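Local coordinates for protein putative Xylose isomerase (Rhodospirillum rubrum, PDB 3QXB) that probably acts as a sugar isomerase of the xylose isomerase-like TIM-barrel family, and binds iron and manganese ions in neighbouring sites, at residues Ala241-Asp253 with Phe258-Gln270. Residues are numbered along the deposited sequence; the frame is centred on the assembly and turned at random.
Sequences AAYHIQQTDGQLD and FTQPGVVTPQRLQ. With FE (Fe (III) ion), chain E; MN (manganese (II) ion), chain G.
Q247 pushes its side chain into the curl of backbone formed by Q260-V264, an example of one buried amide organising a loop. With CG anti to the backbone N (chi1 -174°) and the chain bent at chi2, its carboxamide lies beside the opposing main chain. Q247 OE1 accepts from V264 N (2.8 Å) and from T248 N (3.1 Å), both in the carbonyl plane and on lone pairs. Q247 NE2 bonds weakly to Q260 O and donates to a water that in turn donates to F258 O and Q260 O. Replacing Q247 by an alanine removes this amide and would probably leave V264 N and T248 N without their shared acceptor, with the backbone curl freer to shift.

One residue on, T248 O receives V263 N (2.8 Å) almost head-on, while T248 CG2 packs obliquely against V264 CG2 (3.6 Å). Q247 CB sits over one face of the F258 ring, displaced toward its rim, and F258 CZ comes 3.5 Å from Q246 C. Nearby, L269 CD1 meets I245 CD1 at 3.7 Å.

On the metal side, Q246 NE2 donates nearly straight to D253 OD1 (2.8 Å), whose OD2 binds manganese; H244 ND1 binds iron. The contact thus links the C-terminal end of strand 240-245 to helix 266-275, within the beta-alpha-beta unit that ends in strand 283-285; F283 of that strand and L309 of helix 295-310 both pack on I245 and L269.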
ATOM      1  N   ALA A 241     -16.893  -3.180 -18.290  1.00 25.71           N
ATOM      2  CA  ALA A 241     -16.826  -4.643 -18.494  1.00 25.02           C
ATOM      3  C   ALA A 241     -16.763  -5.426 -17.183  1.00 25.23           C
ATOM      4  O   ALA A 241     -16.938  -6.642 -17.178  1.00 25.39           O
ATOM      5  CB  ALA A 241     -15.627  -5.000 -19.347  1.00 24.74           C
ATOM      6  N   ALA A 242     -16.487  -4.738 -16.093  1.00 24.87           N
ATOM      7  CA  ALA A 242     -16.426  -5.351 -14.752  1.00 25.38           C
ATOM      8  C   ALA A 242     -16.536  -4.271 -13.659  1.00 24.49           C
ATOM      9  O   ALA A 242     -16.361  -3.076 -13.927  1.00 23.23           O
ATOM     10  CB  ALA A 242     -15.141  -6.201 -14.589  1.00 22.79           C
ATOM     11  N   TYR A 243     -16.833  -4.702 -12.434  1.00 24.81           N
ATOM     12  CA  TYR A 243     -17.014  -3.799 -11.307  1.00 23.23           C
ATOM     13  C   TYR A 243     -16.250  -4.254 -10.066  1.00 23.60           C
ATOM     14  O   TYR A 243     -15.954  -5.443  -9.907  1.00 21.13           O
ATOM     15  CB  TYR A 243     -18.479  -3.737 -10.933  1.00 25.03           C
ATOM     16  CG  TYR A 243     -19.410  -3.266 -12.020  1.00 24.72           C
ATOM     17  CD1 TYR A 243     -19.849  -4.129 -12.990  1.00 25.55           C
ATOM     18  CD2 TYR A 243     -19.901  -1.959 -12.042  1.00 28.06           C
ATOM     19  CE1 TYR A 243     -20.718  -3.693 -13.995  1.00 26.79           C
ATOM     20  CE2 TYR A 243     -20.762  -1.524 -13.039  1.00 26.28           C
ATOM     21  CZ  TYR A 243     -21.167  -2.400 -14.022  1.00 26.97           C
ATOM     22  OH  TYR A 243     -22.060  -2.036 -15.041  1.00 27.50           O
ATOM     23  N   HIS A 244     -15.960  -3.295  -9.179  1.00 23.25           N
ATOM     24  CA  HIS A 244     -15.639  -3.604  -7.797  1.00 24.06           C
ATOM     25  C   HIS A 244     -16.849  -3.183  -6.984  1.00 25.70           C
ATOM     26  O   HIS A 244     -17.408  -2.086  -7.193  1.00 27.75           O
ATOM     27  CB  HIS A 244     -14.431  -2.847  -7.283  1.00 22.93           C
ATOM     28  CG  HIS A 244     -13.141  -3.328  -7.848  1.00 22.23           C
ATOM     29  ND1 HIS A 244     -11.993  -2.561  -7.847  1.00 19.59           N
ATOM     30  CD2 HIS A 244     -12.815  -4.509  -8.422  1.00 20.75           C
ATOM     31  CE1 HIS A 244     -11.027  -3.246  -8.439  1.00 23.14           C
ATOM     32  NE2 HIS A 244     -11.501  -4.426  -8.800  1.00 21.19           N
ATOM     33  N   ILE A 245     -17.250  -4.044  -6.071  1.00 25.76           N
ATOM     34  CA  ILE A 245     -18.326  -3.722  -5.154  1.00 27.08           C
ATOM     35  C   ILE A 245     -17.738  -3.656  -3.737  1.00 27.12           C
ATOM     36  O   ILE A 245     -16.851  -4.409  -3.391  1.00 26.05           O
ATOM     37  CB  ILE A 245     -19.519  -4.707  -5.274  1.00 27.71           C
ATOM     38  CG1 ILE A 245     -19.132  -6.148  -4.939  1.00 26.52           C
ATOM     39  CG2 ILE A 245     -20.208  -4.619  -6.695  1.00 26.97           C
ATOM     40  CD1 ILE A 245     -20.356  -7.099  -4.851  1.00 26.05           C
ATOM     41  N   GLN A 246     -18.284  -2.750  -2.928  1.00 28.13           N
ATOM     42  CA  GLN A 246     -17.910  -2.553  -1.530  1.00 27.90           C
ATOM     43  C   GLN A 246     -19.052  -1.817  -0.853  1.00 28.59           C
ATOM     44  O   GLN A 246     -19.933  -1.265  -1.521  1.00 29.27           O
ATOM     45  CB  GLN A 246     -16.661  -1.688  -1.417  1.00 27.23           C
ATOM     46  CG  GLN A 246     -16.664  -0.519  -2.435  1.00 28.87           C
ATOM     47  CD  GLN A 246     -15.868   0.674  -1.950  1.00 28.74           C
ATOM     48  OE1 GLN A 246     -16.084   1.165  -0.827  1.00 28.84           O
ATOM     49  NE2 GLN A 246     -14.969   1.173  -2.792  1.00 24.84           N
ATOM     50  N   GLN A 247     -19.038  -1.824   0.472  1.00 27.74           N
ATOM     51  CA  GLN A 247     -19.982  -1.061   1.250  1.00 28.93           C
ATOM     52  C   GLN A 247     -19.298   0.242   1.606  1.00 28.10           C
ATOM     53  O   GLN A 247     -18.068   0.304   1.797  1.00 26.61           O
ATOM     54  CB  GLN A 247     -20.463  -1.859   2.483  1.00 29.40           C
ATOM     55  CG  GLN A 247     -21.558  -1.262   3.311  1.00 30.55           C
ATOM     56  CD  GLN A 247     -22.844  -0.940   2.560  1.00 30.36           C
ATOM     57  OE1 GLN A 247     -22.877  -0.010   1.775  1.00 32.67           O
ATOM     58  NE2 GLN A 247     -23.928  -1.660   2.872  1.00 29.45           N
ATOM     59  N   THR A 248     -20.092   1.304   1.613  1.00 28.47           N
ATOM     60  CA  THR A 248     -19.554   2.623   1.842  1.00 29.04           C
ATOM     61  C   THR A 248     -20.662   3.551   2.341  1.00 30.87           C
ATOM     62  O   THR A 248     -21.836   3.268   2.130  1.00 30.57           O
ATOM     63  CB  THR A 248     -18.949   3.183   0.535  1.00 28.51           C
ATOM     64  OG1 THR A 248     -18.450   4.497   0.760  1.00 29.07           O
ATOM     65  CG2 THR A 248     -20.016   3.198  -0.592  1.00 30.14           C
ATOM     66  N   ASP A 249     -20.279   4.637   3.012  1.00 31.39           N
ATOM     67  CA  ASP A 249     -21.226   5.701   3.342  1.00 33.62           C
ATOM     68  C   ASP A 249     -21.155   6.817   2.314  1.00 34.12           C
ATOM     69  O   ASP A 249     -21.872   7.798   2.412  1.00 35.09           O
ATOM     70  CB  ASP A 249     -20.983   6.257   4.760  1.00 34.69           C
ATOM     71  CG  ASP A 249     -19.609   6.861   4.915  1.00 34.28           C
ATOM     72  OD1 ASP A 249     -18.819   6.813   3.943  1.00 34.53           O
ATOM     73  OD2 ASP A 249     -19.303   7.350   6.003  1.00 36.79           O
ATOM     74  N   GLY A 250     -20.263   6.689   1.343  1.00 33.92           N
ATOM     75  CA  GLY A 250     -20.162   7.684   0.301  1.00 34.92           C
ATOM     76  C   GLY A 250     -19.381   8.923   0.687  1.00 35.66           C
ATOM     77  O   GLY A 250     -19.342   9.858  -0.095  1.00 37.35           O
ATOM     78  N   GLN A 251     -18.743   8.934   1.859  1.00 36.11           N
ATOM     79  CA  GLN A 251     -17.948  10.095   2.334  1.00 36.58           C
ATOM     80  C   GLN A 251     -16.438   9.923   2.257  1.00 35.16           C
ATOM     81  O   GLN A 251     -15.687  10.902   2.214  1.00 35.16           O
ATOM     82  CB  GLN A 251     -18.351  10.451   3.777  1.00 37.79           C
ATOM     83  CG  GLN A 251     -19.880  10.651   3.958  1.00 39.29           C
ATOM     84  CD  GLN A 251     -20.516  11.544   2.868  1.00 45.34           C
ATOM     85  OE1 GLN A 251     -21.549  11.196   2.246  1.00 46.64           O
ATOM     86  NE2 GLN A 251     -19.893  12.699   2.627  1.00 47.92           N
ATOM     87  N   LEU A 252     -15.994   8.677   2.266  1.00 34.52           N
ATOM     88  CA  LEU A 252     -14.618   8.329   1.933  1.00 33.69           C
ATOM     89  C   LEU A 252     -14.710   7.026   1.125  1.00 32.61           C
ATOM     90  O   LEU A 252     -15.787   6.444   0.988  1.00 32.97           O
ATOM     91  CB  LEU A 252     -13.750   8.156   3.199  1.00 33.22           C
ATOM     92  CG  LEU A 252     -13.388   9.356   4.102  1.00 35.58           C
ATOM     93  CD1 LEU A 252     -12.352   8.965   5.172  1.00 37.56           C
ATOM     94  CD2 LEU A 252     -12.857  10.512   3.288  1.00 39.40           C
ATOM     95  N   ASP A 253     -13.586   6.578   0.587  1.00 31.45           N
ATOM     96  CA  ASP A 253     -13.538   5.334  -0.161  1.00 30.63           C
ATOM     97  C   ASP A 253     -13.399   4.186   0.820  1.00 30.25           C
ATOM     98  O   ASP A 253     -12.285   3.771   1.131  1.00 29.88           O
ATOM     99  CB  ASP A 253     -12.365   5.340  -1.160  1.00 29.52           C
ATOM    100  CG  ASP A 253     -12.405   4.145  -2.106  1.00 27.95           C
ATOM    101  OD1 ASP A 253     -13.504   3.555  -2.267  1.00 24.64           O
ATOM    102  OD2 ASP A 253     -11.342   3.800  -2.711  1.00 27.38           O
ATOM    103  N   PHE A 258     -19.991  -6.141   3.560  1.00 29.33           N
ATOM    104  CA  PHE A 258     -21.428  -6.083   3.587  1.00 30.14           C
ATOM    105  C   PHE A 258     -22.084  -6.535   4.901  1.00 30.54           C
ATOM    106  O   PHE A 258     -23.311  -6.643   5.001  1.00 31.49           O
ATOM    107  CB  PHE A 258     -21.999  -6.771   2.344  1.00 30.23           C
ATOM    108  CG  PHE A 258     -21.601  -6.084   1.066  1.00 29.25           C
ATOM    109  CD1 PHE A 258     -22.342  -5.032   0.571  1.00 30.18           C
ATOM    110  CD2 PHE A 258     -20.421  -6.445   0.403  1.00 29.14           C
ATOM    111  CE1 PHE A 258     -21.967  -4.394  -0.573  1.00 30.65           C
ATOM    112  CE2 PHE A 258     -20.043  -5.808  -0.726  1.00 28.16           C
ATOM    113  CZ  PHE A 258     -20.793  -4.784  -1.221  1.00 29.56           C
ATOM    114  N   THR A 259     -21.279  -6.745   5.936  1.00 29.82           N
ATOM    115  CA  THR A 259     -21.826  -6.754   7.299  1.00 30.33           C
ATOM    116  C   THR A 259     -21.950  -5.319   7.892  1.00 31.31           C
ATOM    117  O   THR A 259     -22.525  -5.144   8.973  1.00 32.62           O
ATOM    118  CB  THR A 259     -20.983  -7.615   8.241  1.00 29.93           C
ATOM    119  OG1 THR A 259     -19.716  -6.971   8.442  1.00 26.51           O
ATOM    120  CG2 THR A 259     -20.777  -9.049   7.660  1.00 27.51           C
ATOM    121  N   GLN A 260     -21.398  -4.316   7.204  1.00 30.81           N
ATOM    122  CA  GLN A 260     -21.418  -2.933   7.664  1.00 31.50           C
ATOM    123  C   GLN A 260     -22.591  -2.113   7.079  1.00 32.50           C
ATOM    124  O   GLN A 260     -23.014  -2.353   5.942  1.00 32.55           O
ATOM    125  CB  GLN A 260     -20.115  -2.246   7.292  1.00 31.09           C
ATOM    126  CG  GLN A 260     -18.891  -2.857   7.934  1.00 30.85           C
ATOM    127  CD  GLN A 260     -19.057  -2.989   9.425  1.00 33.64           C
ATOM    128  OE1 GLN A 260     -19.225  -4.090   9.937  1.00 34.33           O
ATOM    129  NE2 GLN A 260     -19.060  -1.861  10.126  1.00 33.51           N
ATOM    130  N   PRO A 261     -23.122  -1.152   7.863  1.00 33.03           N
ATOM    131  CA  PRO A 261     -24.134  -0.260   7.319  1.00 33.70           C
ATOM    132  C   PRO A 261     -23.542   0.704   6.292  1.00 33.14           C
ATOM    133  O   PRO A 261     -22.369   1.052   6.355  1.00 32.62           O
ATOM    134  CB  PRO A 261     -24.685   0.493   8.551  1.00 35.09           C
ATOM    135  CG  PRO A 261     -23.948   0.032   9.708  1.00 34.25           C
ATOM    136  CD  PRO A 261     -22.904  -0.960   9.304  1.00 33.11           C
ATOM    137  N   GLY A 262     -24.359   1.112   5.332  1.00 33.07           N
ATOM    138  CA  GLY A 262     -23.956   2.042   4.290  1.00 32.98           C
ATOM    139  C   GLY A 262     -24.959   2.039   3.152  1.00 34.02           C
ATOM    140  O   GLY A 262     -26.018   1.395   3.248  1.00 34.61           O
ATOM    141  N   VAL A 263     -24.629   2.751   2.076  1.00 34.31           N
ATOM    142  CA  VAL A 263     -25.601   3.077   1.018  1.00 35.96           C
ATOM    143  C   VAL A 263     -25.603   2.056  -0.104  1.00 36.09           C
ATOM    144  O   VAL A 263     -26.484   2.080  -0.955  1.00 36.38           O
ATOM    145  CB  VAL A 263     -25.338   4.479   0.400  1.00 36.16           C
ATOM    146  CG1 VAL A 263     -25.569   5.565   1.452  1.00 39.08           C
ATOM    147  CG2 VAL A 263     -23.916   4.580  -0.182  1.00 34.18           C
ATOM    148  N   VAL A 264     -24.615   1.156  -0.101  1.00 35.28           N
ATOM    149  CA  VAL A 264     -24.506   0.126  -1.132  1.00 35.35           C
ATOM    150  C   VAL A 264     -24.969  -1.188  -0.522  1.00 35.79           C
ATOM    151  O   VAL A 264     -24.175  -2.039  -0.108  1.00 35.74           O
ATOM    152  CB  VAL A 264     -23.071   0.010  -1.694  1.00 33.53           C
ATOM    153  CG1 VAL A 264     -22.996  -1.082  -2.769  1.00 32.87           C
ATOM    154  CG2 VAL A 264     -22.655   1.354  -2.254  1.00 35.09           C
ATOM    155  N   THR A 265     -26.276  -1.334  -0.473  1.00 36.45           N
ATOM    156  CA  THR A 265     -26.910  -2.523   0.053  1.00 36.62           C
ATOM    157  C   THR A 265     -26.874  -3.629  -1.001  1.00 35.62           C
ATOM    158  O   THR A 265     -26.867  -3.352  -2.189  1.00 34.87           O
ATOM    159  CB  THR A 265     -28.391  -2.220   0.460  1.00 38.48           C
ATOM    160  OG1 THR A 265     -29.177  -2.019  -0.706  1.00 38.38           O
ATOM    161  CG2 THR A 265     -28.480  -0.963   1.348  1.00 40.09           C
ATOM    162  N   PRO A 266     -26.813  -4.891  -0.572  1.00 35.60           N
ATOM    163  CA  PRO A 266     -26.899  -6.009  -1.509  1.00 35.44           C
ATOM    164  C   PRO A 266     -28.054  -5.921  -2.485  1.00 36.35           C
ATOM    165  O   PRO A 266     -27.869  -6.207  -3.667  1.00 36.02           O
ATOM    166  CB  PRO A 266     -27.088  -7.214  -0.604  1.00 35.40           C
ATOM    167  CG  PRO A 266     -26.332  -6.830   0.640  1.00 35.93           C
ATOM    168  CD  PRO A 266     -26.530  -5.345   0.806  1.00 35.80           C
ATOM    169  N   GLN A 267     -29.228  -5.522  -2.005  1.00 37.99           N
ATOM    170  CA  GLN A 267     -30.398  -5.398  -2.882  1.00 39.46           C
ATOM    171  C   GLN A 267     -30.281  -4.296  -3.940  1.00 39.01           C
ATOM    172  O   GLN A 267     -30.848  -4.433  -5.029  1.00 39.64           O
ATOM    173  CB  GLN A 267     -31.690  -5.165  -2.079  1.00 41.02           C
ATOM    174  CG  GLN A 267     -32.949  -5.325  -2.952  1.00 42.62           C
ATOM    175  CD  GLN A 267     -33.067  -6.710  -3.567  1.00 43.32           C
ATOM    176  OE1 GLN A 267     -32.794  -7.713  -2.910  1.00 45.67           O
ATOM    177  NE2 GLN A 267     -33.476  -6.776  -4.830  1.00 41.88           N
ATOM    178  N   ARG A 268     -29.615  -3.193  -3.592  1.00 37.75           N
ATOM    179  CA  ARG A 268     -29.388  -2.108  -4.541  1.00 37.74           C
ATOM    180  C   ARG A 268     -28.482  -2.600  -5.699  1.00 35.99           C
ATOM    181  O   ARG A 268     -28.757  -2.348  -6.872  1.00 34.93           O
ATOM    182  CB  ARG A 268     -28.792  -0.895  -3.812  1.00 38.08           C
ATOM    183  CG  ARG A 268     -28.291   0.215  -4.727  1.00 39.91           C
ATOM    184  CD  ARG A 268     -27.427   1.232  -3.987  1.00 39.15           C
ATOM    185  NE  ARG A 268     -27.160   2.389  -4.838  1.00 39.61           N
ATOM    186  CZ  ARG A 268     -26.698   3.573  -4.437  1.00 40.53           C
ATOM    187  NH1 ARG A 268     -26.450   3.833  -3.161  1.00 39.92           N
ATOM    188  NH2 ARG A 268     -26.502   4.527  -5.345  1.00 42.36           N
ATOM    189  N   LEU A 269     -27.418  -3.311  -5.351  1.00 33.56           N
ATOM    190  CA  LEU A 269     -26.574  -3.981  -6.337  1.00 32.72           C
ATOM    191  C   LEU A 269     -27.376  -4.937  -7.222  1.00 33.78           C
ATOM    192  O   LEU A 269     -27.249  -4.883  -8.430  1.00 34.53           O
ATOM    193  CB  LEU A 269     -25.399  -4.721  -5.671  1.00 30.86           C
ATOM    194  CG  LEU A 269     -24.323  -3.939  -4.891  1.00 30.33           C
ATOM    195  CD1 LEU A 269     -23.353  -4.940  -4.248  1.00 25.52           C
ATOM    196  CD2 LEU A 269     -23.529  -2.965  -5.806  1.00 25.53           C
ATOM    197  N   GLN A 270     -28.233  -5.782  -6.652  1.00 35.27           N
ATOM    198  CA  GLN A 270     -29.034  -6.705  -7.468  1.00 35.95           C
ATOM    199  C   GLN A 270     -30.049  -5.972  -8.370  1.00 37.27           C
ATOM    200  O   GLN A 270     -30.270  -6.369  -9.508  1.00 37.46           O
ATOM    201  CB  GLN A 270     -29.741  -7.716  -6.572  1.00 37.42           C
ATOM    202  CG  GLN A 270     -30.574  -8.731  -7.319  1.00 39.89           C
ATOM    203  CD  GLN A 270     -29.722  -9.645  -8.160  1.00 39.01           C
ATOM    204  OE1 GLN A 270     -28.831 -10.323  -7.650  1.00 39.36           O
ATOM    205  NE2 GLN A 270     -29.981  -9.672  -9.452  1.00 41.21           N
TER
HETATM  206 FE    FE E 301     -11.398  -0.776  -6.617  0.66 26.72          FE
HETATM  207 MN    MN G 303     -10.923   2.225  -3.824  0.50 31.45          MN
HETATM  208  O   HOH W   1     -24.450  -4.254   4.038  1.00 40.53           O
HETATM  209  O   HOH W   2     -10.119   0.546  -5.203  1.00 23.03           O
HETATM  210  O   HOH W   3      -9.262  -1.419  -7.081  1.00 28.78           O
HETATM  211  O   HOH W   4      -8.698   2.163  -2.845  1.00 50.12           O